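Local coordinates for protein putative aldehyde dehydrogenase (Burkholderia cenocepacia, PDB 4YWE) that probably oxidises aldehydes to carboxylic acids with NAD or NADP as electron acceptor, as in other members of the aldehyde dehydrogenase family, and binds calcium, at residues Pro30-Thr42 with Ala362-Ala374. Residues are numbered along the deposited sequence; the frame is centred on the assembly and turned at random.
Sequences PVVDPSDGQPFAT and ADAPESGFYQAPA. With CA (calcium ion), chain K.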
ATOM      1  N   PRO A  30      17.794  -4.487 -44.465  1.00 32.31           N
ATOM      2  CA  PRO A  30      18.487  -3.199 -44.585  1.00 31.75           C
ATOM      3  C   PRO A  30      18.079  -2.179 -43.520  1.00 32.96           C
ATOM      4  O   PRO A  30      16.894  -2.048 -43.209  1.00 33.77           O
ATOM      5  CB  PRO A  30      18.076  -2.708 -45.980  1.00 32.79           C
ATOM      6  CG  PRO A  30      17.640  -3.935 -46.710  1.00 33.86           C
ATOM      7  CD  PRO A  30      17.011  -4.805 -45.671  1.00 32.64           C
ATOM      8  N   VAL A  31      19.061  -1.468 -42.972  1.00 32.52           N
ATOM      9  CA  VAL A  31      18.806  -0.382 -42.032  1.00 30.49           C
ATOM     10  C   VAL A  31      18.933   0.948 -42.769  1.00 30.45           C
ATOM     11  O   VAL A  31      19.974   1.239 -43.357  1.00 27.70           O
ATOM     12  CB  VAL A  31      19.764  -0.438 -40.832  1.00 30.42           C
ATOM     13  CG1 VAL A  31      19.482   0.710 -39.875  1.00 30.69           C
ATOM     14  CG2 VAL A  31      19.640  -1.775 -40.120  1.00 27.23           C
ATOM     15  N   VAL A  32      17.878   1.753 -42.730  1.00 28.86           N
ATOM     16  CA  VAL A  32      17.814   2.956 -43.552  1.00 30.13           C
ATOM     17  C   VAL A  32      17.804   4.235 -42.718  1.00 29.91           C
ATOM     18  O   VAL A  32      17.029   4.364 -41.773  1.00 26.09           O
ATOM     19  CB  VAL A  32      16.579   2.911 -44.473  1.00 31.10           C
ATOM     20  CG1 VAL A  32      16.426   4.219 -45.234  1.00 32.45           C
ATOM     21  CG2 VAL A  32      16.677   1.734 -45.431  1.00 31.12           C
ATOM     22  N   ASP A  33      18.673   5.176 -43.079  1.00 25.90           N
ATOM     23  CA  ASP A  33      18.665   6.507 -42.483  1.00 23.52           C
ATOM     24  C   ASP A  33      17.592   7.340 -43.173  1.00 25.99           C
ATOM     25  O   ASP A  33      17.735   7.695 -44.339  1.00 27.27           O
ATOM     26  CB  ASP A  33      20.041   7.172 -42.618  1.00 27.51           C
ATOM     27  CG  ASP A  33      20.137   8.499 -41.873  1.00 29.58           C
ATOM     28  OD1 ASP A  33      19.100   9.026 -41.418  1.00 30.81           O
ATOM     29  OD2 ASP A  33      21.264   9.024 -41.750  1.00 31.51           O
ATOM     30  N   PRO A  34      16.511   7.662 -42.447  1.00 30.24           N
ATOM     31  CA  PRO A  34      15.375   8.378 -43.037  1.00 30.34           C
ATOM     32  C   PRO A  34      15.684   9.833 -43.391  1.00 32.96           C
ATOM     33  O   PRO A  34      14.870  10.487 -44.042  1.00 35.88           O
ATOM     34  CB  PRO A  34      14.311   8.301 -41.941  1.00 27.97           C
ATOM     35  CG  PRO A  34      15.084   8.179 -40.681  1.00 27.92           C
ATOM     36  CD  PRO A  34      16.303   7.374 -41.017  1.00 26.69           C
ATOM     37  N   SER A  35      16.843  10.328 -42.969  1.00 32.39           N
ATOM     38  CA  SER A  35      17.246  11.691 -43.297  1.00 34.30           C
ATOM     39  C   SER A  35      17.634  11.808 -44.768  1.00 31.36           C
ATOM     40  O   SER A  35      17.452  12.859 -45.381  1.00 31.65           O
ATOM     41  CB  SER A  35      18.405  12.140 -42.404  1.00 37.94           C
ATOM     42  OG  SER A  35      17.963  12.375 -41.078  1.00 38.21           O
ATOM     43  N   ASP A  36      18.167  10.727 -45.328  1.00 29.70           N
ATOM     44  CA  ASP A  36      18.537  10.701 -46.740  1.00 31.60           C
ATOM     45  C   ASP A  36      17.904   9.513 -47.463  1.00 31.81           C
ATOM     46  O   ASP A  36      18.002   9.393 -48.684  1.00 32.38           O
ATOM     47  CB  ASP A  36      20.062  10.669 -46.899  1.00 35.95           C
ATOM     48  CG  ASP A  36      20.725   9.613 -46.029  1.00 39.97           C
ATOM     49  OD1 ASP A  36      20.096   8.569 -45.758  1.00 40.13           O
ATOM     50  OD2 ASP A  36      21.884   9.829 -45.617  1.00 42.15           O
ATOM     51  N   GLY A  37      17.257   8.637 -46.698  1.00 31.22           N
ATOM     52  CA  GLY A  37      16.583   7.480 -47.258  1.00 32.69           C
ATOM     53  C   GLY A  37      17.523   6.415 -47.790  1.00 36.30           C
ATOM     54  O   GLY A  37      17.137   5.603 -48.631  1.00 40.03           O
ATOM     55  N   GLN A  38      18.756   6.412 -47.293  1.00 36.77           N
ATOM     56  CA  GLN A  38      19.773   5.489 -47.782  1.00 38.88           C
ATOM     57  C   GLN A  38      20.152   4.440 -46.738  1.00 36.75           C
ATOM     58  O   GLN A  38      20.252   4.746 -45.551  1.00 34.86           O
ATOM     59  CB  GLN A  38      21.023   6.259 -48.219  1.00 40.60           C
ATOM     60  CG  GLN A  38      20.761   7.298 -49.294  1.00 43.22           C
ATOM     61  CD  GLN A  38      20.093   6.709 -50.519  1.00 47.23           C
ATOM     62  OE1 GLN A  38      20.485   5.648 -51.006  1.00 47.99           O
ATOM     63  NE2 GLN A  38      19.073   7.393 -51.023  1.00 49.96           N
ATOM     64  N   PRO A  39      20.360   3.193 -47.186  1.00 35.44           N
ATOM     65  CA  PRO A  39      20.821   2.103 -46.319  1.00 35.05           C
ATOM     66  C   PRO A  39      22.251   2.322 -45.835  1.00 34.13           C
ATOM     67  O   PRO A  39      23.112   2.695 -46.632  1.00 38.00           O
ATOM     68  CB  PRO A  39      20.739   0.868 -47.227  1.00 37.01           C
ATOM     69  CG  PRO A  39      19.820   1.258 -48.340  1.00 37.41           C
ATOM     70  CD  PRO A  39      20.054   2.720 -48.546  1.00 36.19           C
ATOM     71  N   PHE A  40      22.499   2.092 -44.548  1.00 31.06           N
ATOM     72  CA  PHE A  40      23.836   2.272 -43.992  1.00 31.78           C
ATOM     73  C   PHE A  40      24.235   1.103 -43.097  1.00 35.28           C
ATOM     74  O   PHE A  40      25.374   1.024 -42.637  1.00 38.01           O
ATOM     75  CB  PHE A  40      23.924   3.586 -43.209  1.00 30.17           C
ATOM     76  CG  PHE A  40      23.048   3.629 -41.987  1.00 29.23           C
ATOM     77  CD1 PHE A  40      21.719   4.007 -42.082  1.00 30.29           C
ATOM     78  CD2 PHE A  40      23.558   3.306 -40.741  1.00 27.34           C
ATOM     79  CE1 PHE A  40      20.914   4.053 -40.959  1.00 31.62           C
ATOM     80  CE2 PHE A  40      22.758   3.349 -39.614  1.00 27.76           C
ATOM     81  CZ  PHE A  40      21.434   3.723 -39.724  1.00 30.39           C
ATOM     82  N   ALA A  41      23.293   0.196 -42.854  1.00 30.37           N
ATOM     83  CA  ALA A  41      23.552  -0.965 -42.011  1.00 30.18           C
ATOM     84  C   ALA A  41      22.567  -2.089 -42.311  1.00 27.69           C
ATOM     85  O   ALA A  41      21.650  -1.924 -43.113  1.00 28.06           O
ATOM     86  CB  ALA A  41      23.483  -0.580 -40.541  1.00 28.37           C
ATOM     87  N   THR A  42      22.771  -3.234 -41.667  1.00 29.46           N
ATOM     88  CA  THR A  42      21.874  -4.377 -41.816  1.00 29.05           C
ATOM     89  C   THR A  42      21.599  -5.035 -40.468  1.00 27.51           C
ATOM     90  O   THR A  42      22.449  -5.024 -39.577  1.00 27.12           O
ATOM     91  CB  THR A  42      22.449  -5.442 -42.773  1.00 31.72           C
ATOM     92  OG1 THR A  42      23.731  -5.872 -42.297  1.00 34.23           O
ATOM     93  CG2 THR A  42      22.593  -4.891 -44.186  1.00 31.07           C
ATOM     94  N   ALA A 362      16.070  23.993 -47.428  1.00 38.39           N
ATOM     95  CA  ALA A 362      16.427  23.783 -48.827  1.00 43.08           C
ATOM     96  C   ALA A 362      17.410  22.631 -49.023  1.00 43.16           C
ATOM     97  O   ALA A 362      17.230  21.798 -49.912  1.00 40.73           O
ATOM     98  CB  ALA A 362      17.002  25.066 -49.416  1.00 46.37           C
ATOM     99  N   ASP A 363      18.443  22.580 -48.188  1.00 49.43           N
ATOM    100  CA  ASP A 363      19.513  21.602 -48.362  1.00 55.57           C
ATOM    101  C   ASP A 363      19.141  20.217 -47.836  1.00 52.70           C
ATOM    102  O   ASP A 363      19.938  19.282 -47.922  1.00 52.04           O
ATOM    103  CB  ASP A 363      20.793  22.089 -47.677  1.00 63.17           C
ATOM    104  CG  ASP A 363      20.627  22.259 -46.182  1.00 68.89           C
ATOM    105  OD1 ASP A 363      19.569  22.767 -45.754  1.00 71.18           O
ATOM    106  OD2 ASP A 363      21.555  21.884 -45.434  1.00 70.59           O
ATOM    107  N   ALA A 364      17.935  20.084 -47.293  1.00 50.66           N
ATOM    108  CA  ALA A 364      17.456  18.789 -46.822  1.00 46.89           C
ATOM    109  C   ALA A 364      17.264  17.842 -48.001  1.00 45.07           C
ATOM    110  O   ALA A 364      16.602  18.192 -48.977  1.00 45.22           O
ATOM    111  CB  ALA A 364      16.162  18.943 -46.046  1.00 45.97           C
ATOM    112  N   PRO A 365      17.852  16.637 -47.909  1.00 40.38           N
ATOM    113  CA  PRO A 365      17.851  15.621 -48.969  1.00 42.23           C
ATOM    114  C   PRO A 365      16.470  15.347 -49.559  1.00 42.49           C
ATOM    115  O   PRO A 365      15.508  15.142 -48.819  1.00 43.77           O
ATOM    116  CB  PRO A 365      18.389  14.379 -48.257  1.00 37.69           C
ATOM    117  CG  PRO A 365      19.264  14.925 -47.189  1.00 36.99           C
ATOM    118  CD  PRO A 365      18.583  16.177 -46.714  1.00 38.00           C
ATOM    119  N   GLU A 366      16.385  15.349 -50.885  1.00 46.51           N
ATOM    120  CA  GLU A 366      15.126  15.108 -51.580  1.00 45.21           C
ATOM    121  C   GLU A 366      14.661  13.668 -51.389  1.00 45.36           C
ATOM    122  O   GLU A 366      13.462  13.395 -51.334  1.00 45.81           O
ATOM    123  CB  GLU A 366      15.271  15.421 -53.071  1.00 46.94           C
ATOM    124  N   SER A 367      15.618  12.753 -51.283  1.00 42.41           N
ATOM    125  CA  SER A 367      15.314  11.337 -51.113  1.00 41.67           C
ATOM    126  C   SER A 367      14.839  11.031 -49.694  1.00 36.57           C
ATOM    127  O   SER A 367      14.346   9.938 -49.417  1.00 34.89           O
ATOM    128  CB  SER A 367      16.538  10.486 -51.454  1.00 44.83           C
ATOM    129  OG  SER A 367      17.682  10.934 -50.747  1.00 46.50           O
ATOM    130  N   GLY A 368      14.994  12.001 -48.799  1.00 34.12           N
ATOM    131  CA  GLY A 368      14.526  11.856 -47.434  1.00 30.20           C
ATOM    132  C   GLY A 368      13.013  11.909 -47.345  1.00 30.49           C
ATOM    133  O   GLY A 368      12.344  12.333 -48.287  1.00 31.55           O
ATOM    134  N   PHE A 369      12.473  11.478 -46.211  1.00 28.66           N
ATOM    135  CA  PHE A 369      11.028  11.447 -46.020  1.00 26.96           C
ATOM    136  C   PHE A 369      10.582  12.587 -45.109  1.00 26.72           C
ATOM    137  O   PHE A 369      10.182  12.364 -43.966  1.00 24.18           O
ATOM    138  CB  PHE A 369      10.598  10.099 -45.440  1.00 26.31           C
ATOM    139  CG  PHE A 369      11.355   8.933 -46.005  1.00 25.63           C
ATOM    140  CD1 PHE A 369      11.104   8.484 -47.292  1.00 26.97           C
ATOM    141  CD2 PHE A 369      12.320   8.285 -45.250  1.00 25.31           C
ATOM    142  CE1 PHE A 369      11.803   7.412 -47.815  1.00 26.90           C
ATOM    143  CE2 PHE A 369      13.021   7.212 -45.768  1.00 28.88           C
ATOM    144  CZ  PHE A 369      12.762   6.774 -47.052  1.00 27.95           C
ATOM    145  N   TYR A 370      10.647  13.809 -45.630  1.00 26.73           N
ATOM    146  CA  TYR A 370      10.371  14.993 -44.826  1.00 24.77           C
ATOM    147  C   TYR A 370       8.919  15.446 -44.934  1.00 26.83           C
ATOM    148  O   TYR A 370       8.328  15.444 -46.014  1.00 28.48           O
ATOM    149  CB  TYR A 370      11.311  16.131 -45.231  1.00 24.17           C
ATOM    150  CG  TYR A 370      12.764  15.823 -44.951  1.00 26.29           C
ATOM    151  CD1 TYR A 370      13.307  16.037 -43.692  1.00 23.85           C
ATOM    152  CD2 TYR A 370      13.589  15.306 -45.941  1.00 30.78           C
ATOM    153  CE1 TYR A 370      14.631  15.750 -43.427  1.00 26.38           C
ATOM    154  CE2 TYR A 370      14.918  15.018 -45.685  1.00 32.54           C
ATOM    155  CZ  TYR A 370      15.433  15.243 -44.426  1.00 30.94           C
ATOM    156  OH  TYR A 370      16.751  14.957 -44.163  1.00 32.88           O
ATOM    157  N   GLN A 371       8.354  15.829 -43.794  1.00 26.38           N
ATOM    158  CA  GLN A 371       6.986  16.324 -43.731  1.00 27.08           C
ATOM    159  C   GLN A 371       6.892  17.471 -42.733  1.00 26.83           C
ATOM    160  O   GLN A 371       7.110  17.284 -41.534  1.00 26.65           O
ATOM    161  CB  GLN A 371       6.022  15.202 -43.344  1.00 25.15           C
ATOM    162  CG  GLN A 371       4.612  15.677 -43.032  1.00 25.93           C
ATOM    163  CD  GLN A 371       3.927  16.303 -44.230  1.00 28.53           C
ATOM    164  OE1 GLN A 371       3.641  15.629 -45.219  1.00 30.30           O
ATOM    165  NE2 GLN A 371       3.663  17.601 -44.148  1.00 31.30           N
ATOM    166  N   ALA A 372       6.575  18.659 -43.233  1.00 27.93           N
ATOM    167  CA  ALA A 372       6.455  19.838 -42.385  1.00 27.31           C
ATOM    168  C   ALA A 372       5.232  19.731 -41.483  1.00 22.79           C
ATOM    169  O   ALA A 372       4.191  19.229 -41.907  1.00 23.34           O
ATOM    170  CB  ALA A 372       6.381  21.095 -43.235  1.00 30.09           C
ATOM    171  N   PRO A 373       5.360  20.192 -40.229  1.00 18.75           N
ATOM    172  CA  PRO A 373       4.224  20.218 -39.303  1.00 21.27           C
ATOM    173  C   PRO A 373       3.073  21.047 -39.855  1.00 25.04           C
ATOM    174  O   PRO A 373       3.310  22.113 -40.418  1.00 28.25           O
ATOM    175  CB  PRO A 373       4.811  20.857 -38.043  1.00 20.53           C
ATOM    176  CG  PRO A 373       6.271  20.567 -38.123  1.00 21.46           C
ATOM    177  CD  PRO A 373       6.600  20.651 -39.585  1.00 20.33           C
ATOM    178  N   ALA A 374       1.848  20.558 -39.701  1.00 25.59           N
ATOM    179  CA  ALA A 374       0.692  21.219 -40.291  1.00 23.41           C
ATOM    180  C   ALA A 374      -0.363  21.554 -39.246  1.00 19.77           C
ATOM    181  O   ALA A 374      -0.694  20.730 -38.393  1.00 19.88           O
ATOM    182  CB  ALA A 374       0.091  20.347 -41.384  1.00 22.99           C
TER
HETATM  183 CA    CA K 503      16.005   3.304 -39.787  1.00 57.24          CA
HETATM  184  O   HOH W   1      15.503   1.208 -41.139  1.00 25.34           O
HETATM  185  O   HOH W   2      14.174   4.387 -40.958  1.00 18.13           O
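Asp36 O is gripped by two donors: Ser367 OG across the contact at 2.6 Å and, more loosely, Gln38 NE2 of its own hairpin at 3.3 Å. They reach the carbonyl from opposite faces, each tilted 31° from its plane. Ser367 OG gets there by lying between its own backbone N and carbonyl carbon (chi1 52°). One residue back, Tyr370 OH donates to Ser35 O at 2.5 Å, in the carbonyl plane on a lone pair, while Pro365 CG packs against the same oxygen at 3.3 Å. A third, weak bond runs from Phe369 N to Pro34 O (3.4 Å). Pro34 CB meets the Phe369 ring at its edge, 3.9 Å from CD2, and Gly37 CA lies equally near CE2. The turn is braced by Asx turns at Asp33 and Asp36 and a G1 bulge at Gly37 and Gln38. The hairpin 28-33/38-44, whose Val32 O binds calcium with the backbone O atoms of Asp99 and Asp185 and two waters, docks on the loop between strands 354-360 and 374-376. Three successive turn carbonyls accept and the loop supplies every donor, so it probably reads the turn's backbone course, which the Asp33 and Asp36 side chains help to set.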